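PDB 3FNI: putative diflavin flavoprotein A 3 from Nostoc sp., which probably takes part in electron transfer from NADH to oxygen, which is reduced to water, and is represented here by its flavodoxin-like domain. Local coordinates for residues 11-25 with 91-103. Sequence-based numbering, arbitrary orientation.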
ATOM      1  N   TYR A  11      -3.375  -4.560  -2.933  1.00 17.36           N
ATOM      2  CA  TYR A  11      -3.735  -5.615  -2.002  1.00 18.86           C
ATOM      3  C   TYR A  11      -4.623  -6.657  -2.676  1.00 20.73           C
ATOM      4  O   TYR A  11      -5.078  -6.456  -3.800  1.00 22.05           O
ATOM      5  CB  TYR A  11      -4.454  -5.028  -0.782  1.00 15.27           C
ATOM      6  CG  TYR A  11      -5.846  -4.502  -1.063  1.00 17.85           C
ATOM      7  CD1 TYR A  11      -6.042  -3.241  -1.626  1.00 16.32           C
ATOM      8  CD2 TYR A  11      -6.973  -5.270  -0.759  1.00 20.02           C
ATOM      9  CE1 TYR A  11      -7.328  -2.754  -1.879  1.00 20.93           C
ATOM     10  CE2 TYR A  11      -8.265  -4.794  -1.008  1.00 23.61           C
ATOM     11  CZ  TYR A  11      -8.435  -3.537  -1.565  1.00 21.01           C
ATOM     12  OH  TYR A  11      -9.708  -3.059  -1.795  1.00 19.81           O
ATOM     13  N   VAL A  12      -4.864  -7.769  -1.988  1.00 19.57           N
ATOM     14  CA  VAL A  12      -5.707  -8.832  -2.531  1.00 21.76           C
ATOM     15  C   VAL A  12      -7.146  -8.641  -2.038  1.00 16.80           C
ATOM     16  O   VAL A  12      -7.448  -8.829  -0.858  1.00 15.43           O
ATOM     17  CB  VAL A  12      -5.144 -10.240  -2.135  1.00 28.91           C
ATOM     18  CG1 VAL A  12      -4.671 -10.225  -0.687  1.00 28.19           C
ATOM     19  CG2 VAL A  12      -6.208 -11.322  -2.341  1.00 18.17           C
ATOM     20  N   SER A  13      -8.033  -8.246  -2.947  1.00 14.82           N
ATOM     21  CA  SER A  13      -9.417  -8.008  -2.568  1.00 21.36           C
ATOM     22  C   SER A  13     -10.096  -9.252  -2.021  1.00 20.85           C
ATOM     23  O   SER A  13      -9.778 -10.378  -2.406  1.00 21.14           O
ATOM     24  CB  SER A  13     -10.226  -7.452  -3.751  1.00 30.58           C
ATOM     25  OG  SER A  13     -10.450  -8.439  -4.740  1.00 39.84           O
ATOM     26  N   GLU A  14     -11.026  -9.018  -1.100  1.00 22.17           N
ATOM     27  CA  GLU A  14     -11.810 -10.062  -0.449  1.00 21.94           C
ATOM     28  C   GLU A  14     -11.013 -11.023   0.426  1.00 22.84           C
ATOM     29  O   GLU A  14     -11.579 -11.978   0.954  1.00 30.92           O
ATOM     30  CB  GLU A  14     -12.599 -10.862  -1.486  1.00 21.73           C
ATOM     31  CG  GLU A  14     -13.352 -10.013  -2.505  1.00 25.91           C
ATOM     32  CD  GLU A  14     -14.532 -10.752  -3.104  1.00 26.36           C
ATOM     33  OE1 GLU A  14     -14.832 -10.536  -4.296  1.00 33.26           O
ATOM     34  OE2 GLU A  14     -15.165 -11.538  -2.370  1.00 26.07           O
ATOM     35  N   TYR A  15      -9.708 -10.793   0.569  1.00 23.94           N
ATOM     36  CA  TYR A  15      -8.885 -11.650   1.427  1.00 21.34           C
ATOM     37  C   TYR A  15      -8.879 -11.027   2.820  1.00 22.77           C
ATOM     38  O   TYR A  15      -8.397  -9.910   3.002  1.00 16.62           O
ATOM     39  CB  TYR A  15      -7.440 -11.756   0.905  1.00 20.58           C
ATOM     40  CG  TYR A  15      -6.471 -12.381   1.900  1.00 15.27           C
ATOM     41  CD1 TYR A  15      -5.247 -11.777   2.173  1.00 18.81           C
ATOM     42  CD2 TYR A  15      -6.807 -13.535   2.616  1.00 23.21           C
ATOM     43  CE1 TYR A  15      -4.384 -12.281   3.135  1.00 13.44           C
ATOM     44  CE2 TYR A  15      -5.945 -14.057   3.590  1.00 16.03           C
ATOM     45  CZ  TYR A  15      -4.733 -13.412   3.846  1.00 22.64           C
ATOM     46  OH  TYR A  15      -3.881 -13.858   4.838  1.00 17.11           O
ATOM     47  N   GLY A  16      -9.418 -11.750   3.799  1.00 20.49           N
ATOM     48  CA  GLY A  16      -9.474 -11.226   5.149  1.00 20.81           C
ATOM     49  C   GLY A  16     -10.254  -9.925   5.176  1.00 22.13           C
ATOM     50  O   GLY A  16     -11.227  -9.765   4.442  1.00 27.90           O
ATOM     51  N   TYR A  17      -9.827  -8.990   6.017  1.00 21.76           N
ATOM     52  CA  TYR A  17     -10.488  -7.689   6.126  1.00 17.81           C
ATOM     53  C   TYR A  17      -9.799  -6.637   5.257  1.00 18.23           C
ATOM     54  O   TYR A  17      -9.926  -5.435   5.497  1.00 18.32           O
ATOM     55  CB  TYR A  17     -10.476  -7.235   7.579  1.00 21.48           C
ATOM     56  CG  TYR A  17     -11.316  -8.100   8.482  1.00 31.70           C
ATOM     57  CD1 TYR A  17     -12.689  -7.888   8.598  1.00 31.85           C
ATOM     58  CD2 TYR A  17     -10.745  -9.146   9.209  1.00 36.59           C
ATOM     59  CE1 TYR A  17     -13.475  -8.697   9.414  1.00 32.77           C
ATOM     60  CE2 TYR A  17     -11.523  -9.962  10.029  1.00 37.79           C
ATOM     61  CZ  TYR A  17     -12.888  -9.728  10.125  1.00 36.28           C
ATOM     62  OH  TYR A  17     -13.664 -10.520  10.940  1.00 40.63           O
ATOM     63  N   SER A  18      -9.073  -7.100   4.245  1.00 14.82           N
ATOM     64  CA  SER A  18      -8.341  -6.215   3.349  1.00 21.79           C
ATOM     65  C   SER A  18      -9.182  -5.119   2.728  1.00 19.30           C
ATOM     66  O   SER A  18      -8.760  -3.969   2.644  1.00 13.80           O
ATOM     67  CB  SER A  18      -7.695  -7.027   2.231  1.00 12.22           C
ATOM     68  OG  SER A  18      -6.711  -7.876   2.758  1.00 14.94           O
ATOM     69  N   ASP A  19     -10.367  -5.500   2.270  1.00 20.18           N
ATOM     70  CA  ASP A  19     -11.280  -4.574   1.633  1.00 15.63           C
ATOM     71  C   ASP A  19     -11.623  -3.401   2.564  1.00 21.28           C
ATOM     72  O   ASP A  19     -11.519  -2.241   2.175  1.00 13.40           O
ATOM     73  CB  ASP A  19     -12.546  -5.331   1.206  1.00 22.83           C
ATOM     74  CG  ASP A  19     -12.342  -6.176  -0.058  1.00 28.30           C
ATOM     75  OD1 ASP A  19     -11.194  -6.564  -0.372  1.00 29.06           O
ATOM     76  OD2 ASP A  19     -13.348  -6.469  -0.737  1.00 34.50           O
ATOM     77  N   ARG A  20     -12.007  -3.705   3.799  1.00 19.59           N
ATOM     78  CA  ARG A  20     -12.364  -2.654   4.748  1.00 19.51           C
ATOM     79  C   ARG A  20     -11.139  -1.902   5.270  1.00 18.51           C
ATOM     80  O   ARG A  20     -11.196  -0.693   5.498  1.00 22.76           O
ATOM     81  CB  ARG A  20     -13.165  -3.251   5.909  1.00 18.27           C
ATOM     82  CG  ARG A  20     -14.454  -3.950   5.465  1.00 23.62           C
ATOM     83  CD  ARG A  20     -15.213  -4.513   6.651  1.00 37.76           C
ATOM     84  NE  ARG A  20     -15.692  -3.457   7.540  1.00 40.67           N
ATOM     85  CZ  ARG A  20     -16.249  -3.670   8.729  1.00 49.02           C
ATOM     86  NH1 ARG A  20     -16.399  -4.909   9.180  1.00 45.36           N
ATOM     87  NH2 ARG A  20     -16.657  -2.643   9.468  1.00 46.35           N
ATOM     88  N   LEU A  21     -10.032  -2.611   5.454  1.00 17.43           N
ATOM     89  CA  LEU A  21      -8.811  -1.977   5.936  1.00 13.39           C
ATOM     90  C   LEU A  21      -8.277  -0.984   4.904  1.00 15.88           C
ATOM     91  O   LEU A  21      -7.900   0.146   5.248  1.00 13.29           O
ATOM     92  CB  LEU A  21      -7.752  -3.037   6.254  1.00 13.41           C
ATOM     93  CG  LEU A  21      -8.061  -3.887   7.486  1.00  8.37           C
ATOM     94  CD1 LEU A  21      -7.087  -5.028   7.564  1.00 15.14           C
ATOM     95  CD2 LEU A  21      -8.001  -3.038   8.740  1.00 10.83           C
ATOM     96  N   ALA A  22      -8.259  -1.403   3.642  1.00  5.59           N
ATOM     97  CA  ALA A  22      -7.789  -0.546   2.562  1.00 10.36           C
ATOM     98  C   ALA A  22      -8.746   0.625   2.358  1.00 15.05           C
ATOM     99  O   ALA A  22      -8.312   1.752   2.130  1.00 16.73           O
ATOM    100  CB  ALA A  22      -7.652  -1.342   1.268  1.00  9.42           C
ATOM    101  N   GLN A  23     -10.046   0.363   2.448  1.00  7.59           N
ATOM    102  CA  GLN A  23     -11.021   1.423   2.267  1.00 12.01           C
ATOM    103  C   GLN A  23     -10.858   2.543   3.298  1.00 11.37           C
ATOM    104  O   GLN A  23     -10.996   3.719   2.969  1.00 17.57           O
ATOM    105  CB  GLN A  23     -12.444   0.865   2.334  1.00 12.16           C
ATOM    106  CG  GLN A  23     -13.499   1.918   2.057  1.00 11.55           C
ATOM    107  CD  GLN A  23     -13.276   2.601   0.719  1.00 22.03           C
ATOM    108  OE1 GLN A  23     -13.247   3.830   0.629  1.00 26.54           O
ATOM    109  NE2 GLN A  23     -13.113   1.804  -0.330  1.00 23.40           N
ATOM    110  N   ALA A  24     -10.563   2.173   4.539  1.00 16.73           N
ATOM    111  CA  ALA A  24     -10.383   3.141   5.613  1.00 18.72           C
ATOM    112  C   ALA A  24      -9.162   4.006   5.327  1.00 18.35           C
ATOM    113  O   ALA A  24      -9.206   5.228   5.466  1.00 17.74           O
ATOM    114  CB  ALA A  24     -10.217   2.410   6.954  1.00 20.38           C
ATOM    115  N   ILE A  25      -8.066   3.356   4.942  1.00 25.01           N
ATOM    116  CA  ILE A  25      -6.828   4.051   4.616  1.00 19.37           C
ATOM    117  C   ILE A  25      -7.101   4.990   3.447  1.00 23.22           C
ATOM    118  O   ILE A  25      -6.713   6.161   3.460  1.00 20.08           O
ATOM    119  CB  ILE A  25      -5.721   3.047   4.218  1.00 22.73           C
ATOM    120  CG1 ILE A  25      -5.502   2.054   5.365  1.00 21.48           C
ATOM    121  CG2 ILE A  25      -4.424   3.788   3.895  1.00 15.53           C
ATOM    122  CD1 ILE A  25      -4.610   0.890   5.021  1.00 24.85           C
ATOM    123  N   GLY A  91       3.531   2.287   3.041  1.00 13.91           N
ATOM    124  CA  GLY A  91       2.951   1.779   4.275  1.00 14.64           C
ATOM    125  C   GLY A  91       2.394   0.389   4.012  1.00 13.88           C
ATOM    126  O   GLY A  91       1.935   0.114   2.906  1.00 14.59           O
ATOM    127  N   ILE A  92       2.411  -0.482   5.017  1.00 15.43           N
ATOM    128  CA  ILE A  92       1.935  -1.854   4.842  1.00 16.62           C
ATOM    129  C   ILE A  92       0.992  -2.321   5.953  1.00 18.33           C
ATOM    130  O   ILE A  92       1.219  -2.042   7.130  1.00 16.41           O
ATOM    131  CB  ILE A  92       3.144  -2.834   4.757  1.00 17.21           C
ATOM    132  CG1 ILE A  92       4.023  -2.455   3.549  1.00 22.28           C
ATOM    133  CG2 ILE A  92       2.653  -4.281   4.660  1.00 11.22           C
ATOM    134  CD1 ILE A  92       5.327  -3.241   3.420  1.00 19.44           C
ATOM    135  N   PHE A  93      -0.065  -3.038   5.576  1.00 15.41           N
ATOM    136  CA  PHE A  93      -1.011  -3.541   6.562  1.00  8.52           C
ATOM    137  C   PHE A  93      -1.252  -5.035   6.460  1.00 14.64           C
ATOM    138  O   PHE A  93      -1.130  -5.625   5.381  1.00 13.19           O
ATOM    139  CB  PHE A  93      -2.349  -2.796   6.463  1.00 11.17           C
ATOM    140  CG  PHE A  93      -3.102  -3.029   5.177  1.00 17.57           C
ATOM    141  CD1 PHE A  93      -3.982  -4.101   5.047  1.00 22.31           C
ATOM    142  CD2 PHE A  93      -2.955  -2.155   4.104  1.00 16.18           C
ATOM    143  CE1 PHE A  93      -4.708  -4.292   3.873  1.00 11.90           C
ATOM    144  CE2 PHE A  93      -3.676  -2.339   2.924  1.00 10.42           C
ATOM    145  CZ  PHE A  93      -4.554  -3.407   2.810  1.00 12.66           C
ATOM    146  N   GLU A  94      -1.566  -5.634   7.610  1.00 15.78           N
ATOM    147  CA  GLU A  94      -1.881  -7.054   7.714  1.00 14.75           C
ATOM    148  C   GLU A  94      -3.363  -7.135   7.393  1.00 15.29           C
ATOM    149  O   GLU A  94      -4.068  -6.134   7.490  1.00 18.93           O
ATOM    150  CB  GLU A  94      -1.652  -7.585   9.135  1.00 12.62           C
ATOM    151  CG  GLU A  94      -0.217  -7.619   9.597  1.00 16.69           C
ATOM    152  CD  GLU A  94      -0.022  -8.509  10.828  1.00 17.18           C
ATOM    153  OE1 GLU A  94      -0.983  -8.691  11.599  1.00 27.02           O
ATOM    154  OE2 GLU A  94       1.094  -9.016  11.030  1.00 13.58           O
ATOM    155  N   THR A  95      -3.848  -8.320   7.042  1.00 16.74           N
ATOM    156  CA  THR A  95      -5.254  -8.461   6.677  1.00 15.77           C
ATOM    157  C   THR A  95      -6.155  -9.084   7.731  1.00 13.15           C
ATOM    158  O   THR A  95      -7.364  -8.873   7.709  1.00 15.95           O
ATOM    159  CB  THR A  95      -5.397  -9.304   5.406  1.00 19.79           C
ATOM    160  OG1 THR A  95      -5.050 -10.663   5.706  1.00 18.82           O
ATOM    161  CG2 THR A  95      -4.479  -8.771   4.306  1.00 17.16           C
ATOM    162  N   GLY A  96      -5.573  -9.847   8.646  1.00 18.78           N
ATOM    163  CA  GLY A  96      -6.377 -10.502   9.655  1.00 13.81           C
ATOM    164  C   GLY A  96      -7.071 -11.703   9.027  1.00 25.52           C
ATOM    165  O   GLY A  96      -8.057 -12.201   9.561  1.00 27.76           O
ATOM    166  N   GLY A  97      -6.553 -12.164   7.889  1.00 24.44           N
ATOM    167  CA  GLY A  97      -7.140 -13.301   7.199  1.00 23.67           C
ATOM    168  C   GLY A  97      -6.664 -14.654   7.699  1.00 29.59           C
ATOM    169  O   GLY A  97      -7.299 -15.675   7.432  1.00 24.11           O
ATOM    170  N   GLY A  98      -5.535 -14.666   8.407  1.00 34.27           N
ATOM    171  CA  GLY A  98      -5.005 -15.907   8.958  1.00 30.84           C
ATOM    172  C   GLY A  98      -3.950 -16.626   8.136  1.00 32.04           C
ATOM    173  O   GLY A  98      -3.398 -17.633   8.578  1.00 35.46           O
ATOM    174  N   ASP A  99      -3.661 -16.117   6.944  1.00 33.43           N
ATOM    175  CA  ASP A  99      -2.671 -16.742   6.077  1.00 27.90           C
ATOM    176  C   ASP A  99      -1.663 -15.707   5.583  1.00 29.18           C
ATOM    177  O   ASP A  99      -0.916 -15.964   4.641  1.00 31.80           O
ATOM    178  CB  ASP A  99      -3.367 -17.398   4.877  1.00 27.13           C
ATOM    179  CG  ASP A  99      -2.522 -18.485   4.227  1.00 25.67           C
ATOM    180  OD1 ASP A  99      -2.916 -18.992   3.153  1.00 34.90           O
ATOM    181  OD2 ASP A  99      -1.470 -18.842   4.793  1.00 27.41           O
ATOM    182  N   ASP A 100      -1.646 -14.542   6.225  1.00 34.05           N
ATOM    183  CA  ASP A 100      -0.734 -13.464   5.846  1.00 28.61           C
ATOM    184  C   ASP A 100       0.707 -13.909   5.701  1.00 25.49           C
ATOM    185  O   ASP A 100       1.214 -14.731   6.470  1.00 27.76           O
ATOM    186  CB  ASP A 100      -0.773 -12.321   6.870  1.00 27.63           C
ATOM    187  CG  ASP A 100      -1.927 -11.372   6.654  1.00 18.20           C
ATOM    188  OD1 ASP A 100      -2.858 -11.734   5.918  1.00 19.87           O
ATOM    189  OD2 ASP A 100      -1.907 -10.260   7.233  1.00 23.42           O
ATOM    190  N   GLU A 101       1.358 -13.333   4.702  1.00 24.27           N
ATOM    191  CA  GLU A 101       2.752 -13.591   4.423  1.00 21.20           C
ATOM    192  C   GLU A 101       3.461 -12.746   5.483  1.00 24.43           C
ATOM    193  O   GLU A 101       2.913 -11.742   5.938  1.00 23.50           O
ATOM    194  CB  GLU A 101       3.080 -13.083   3.018  1.00 20.77           C
ATOM    195  CG  GLU A 101       4.373 -13.602   2.440  1.00 35.10           C
ATOM    196  CD  GLU A 101       4.299 -15.070   2.084  1.00 44.11           C
ATOM    197  OE1 GLU A 101       3.429 -15.437   1.262  1.00 49.68           O
ATOM    198  OE2 GLU A 101       5.106 -15.855   2.625  1.00 42.45           O
ATOM    199  N   PRO A 102       4.675 -13.143   5.905  1.00 23.48           N
ATOM    200  CA  PRO A 102       5.387 -12.356   6.922  1.00 19.81           C
ATOM    201  C   PRO A 102       5.526 -10.905   6.486  1.00 22.60           C
ATOM    202  O   PRO A 102       6.162 -10.614   5.474  1.00 24.12           O
ATOM    203  CB  PRO A 102       6.742 -13.050   7.017  1.00 17.14           C
ATOM    204  CG  PRO A 102       6.426 -14.462   6.655  1.00 28.90           C
ATOM    205  CD  PRO A 102       5.458 -14.322   5.503  1.00 14.16           C
ATOM    206  N   ILE A 103       4.938  -9.995   7.254  1.00 25.46           N
ATOM    207  CA  ILE A 103       5.003  -8.578   6.923  1.00 21.70           C
ATOM    208  C   ILE A 103       6.405  -7.980   7.088  1.00 17.13           C
ATOM    209  O   ILE A 103       6.887  -7.269   6.209  1.00 20.01           O
ATOM    210  CB  ILE A 103       3.974  -7.770   7.761  1.00 18.78           C
ATOM    211  CG1 ILE A 103       4.170  -6.269   7.528  1.00 24.81           C
ATOM    212  CG2 ILE A 103       4.104  -8.122   9.234  1.00 20.70           C
ATOM    213  CD1 ILE A 103       3.047  -5.420   8.073  1.00 14.18           C
TER
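Phe93, at the end of strand 89-93, turns its ring onto the first turns of helix 18-31. Ile25 CD1 lies 3.6 Å from Phe93 CD2, while Leu21 CB packs near CE1, and Ala22 CB and Tyr11 CB near CZ; Val61 of the neighbouring strand also touches the ring. Beyond the strand, Tyr15 reaches across Thr95 at about a right angle. With CG anti to the backbone N (chi1 168°), its ring runs out to Asp100, and its hydroxyl donates to the anti lone pair of Asp100 OD1 at 2.6 Å. The same hydroxyl receives a weak bond from Asp99 N. Asp100 OD2 takes Thr95 N on its syn side at 2.8 Å, and Thr95 OG1 accepts from Gly97 N in an ST turn. The two backbones meet where Tyr17 N bonds to Thr95 O (3.0 Å), and Gly16 CA comes within 3.7 Å of Gly97 CA, a closeness suited to two glycines. Loops 12-17 and 94-102 follow the C-terminal ends of parallel strands, the edge where flavodoxins bind FMN. OD2 thus ties Asp100 to its own loop while OD1 carries the link to Tyr15, and these donors probably ease its negative charge; Tyr17 N to Thr95 O is a second link between the loops.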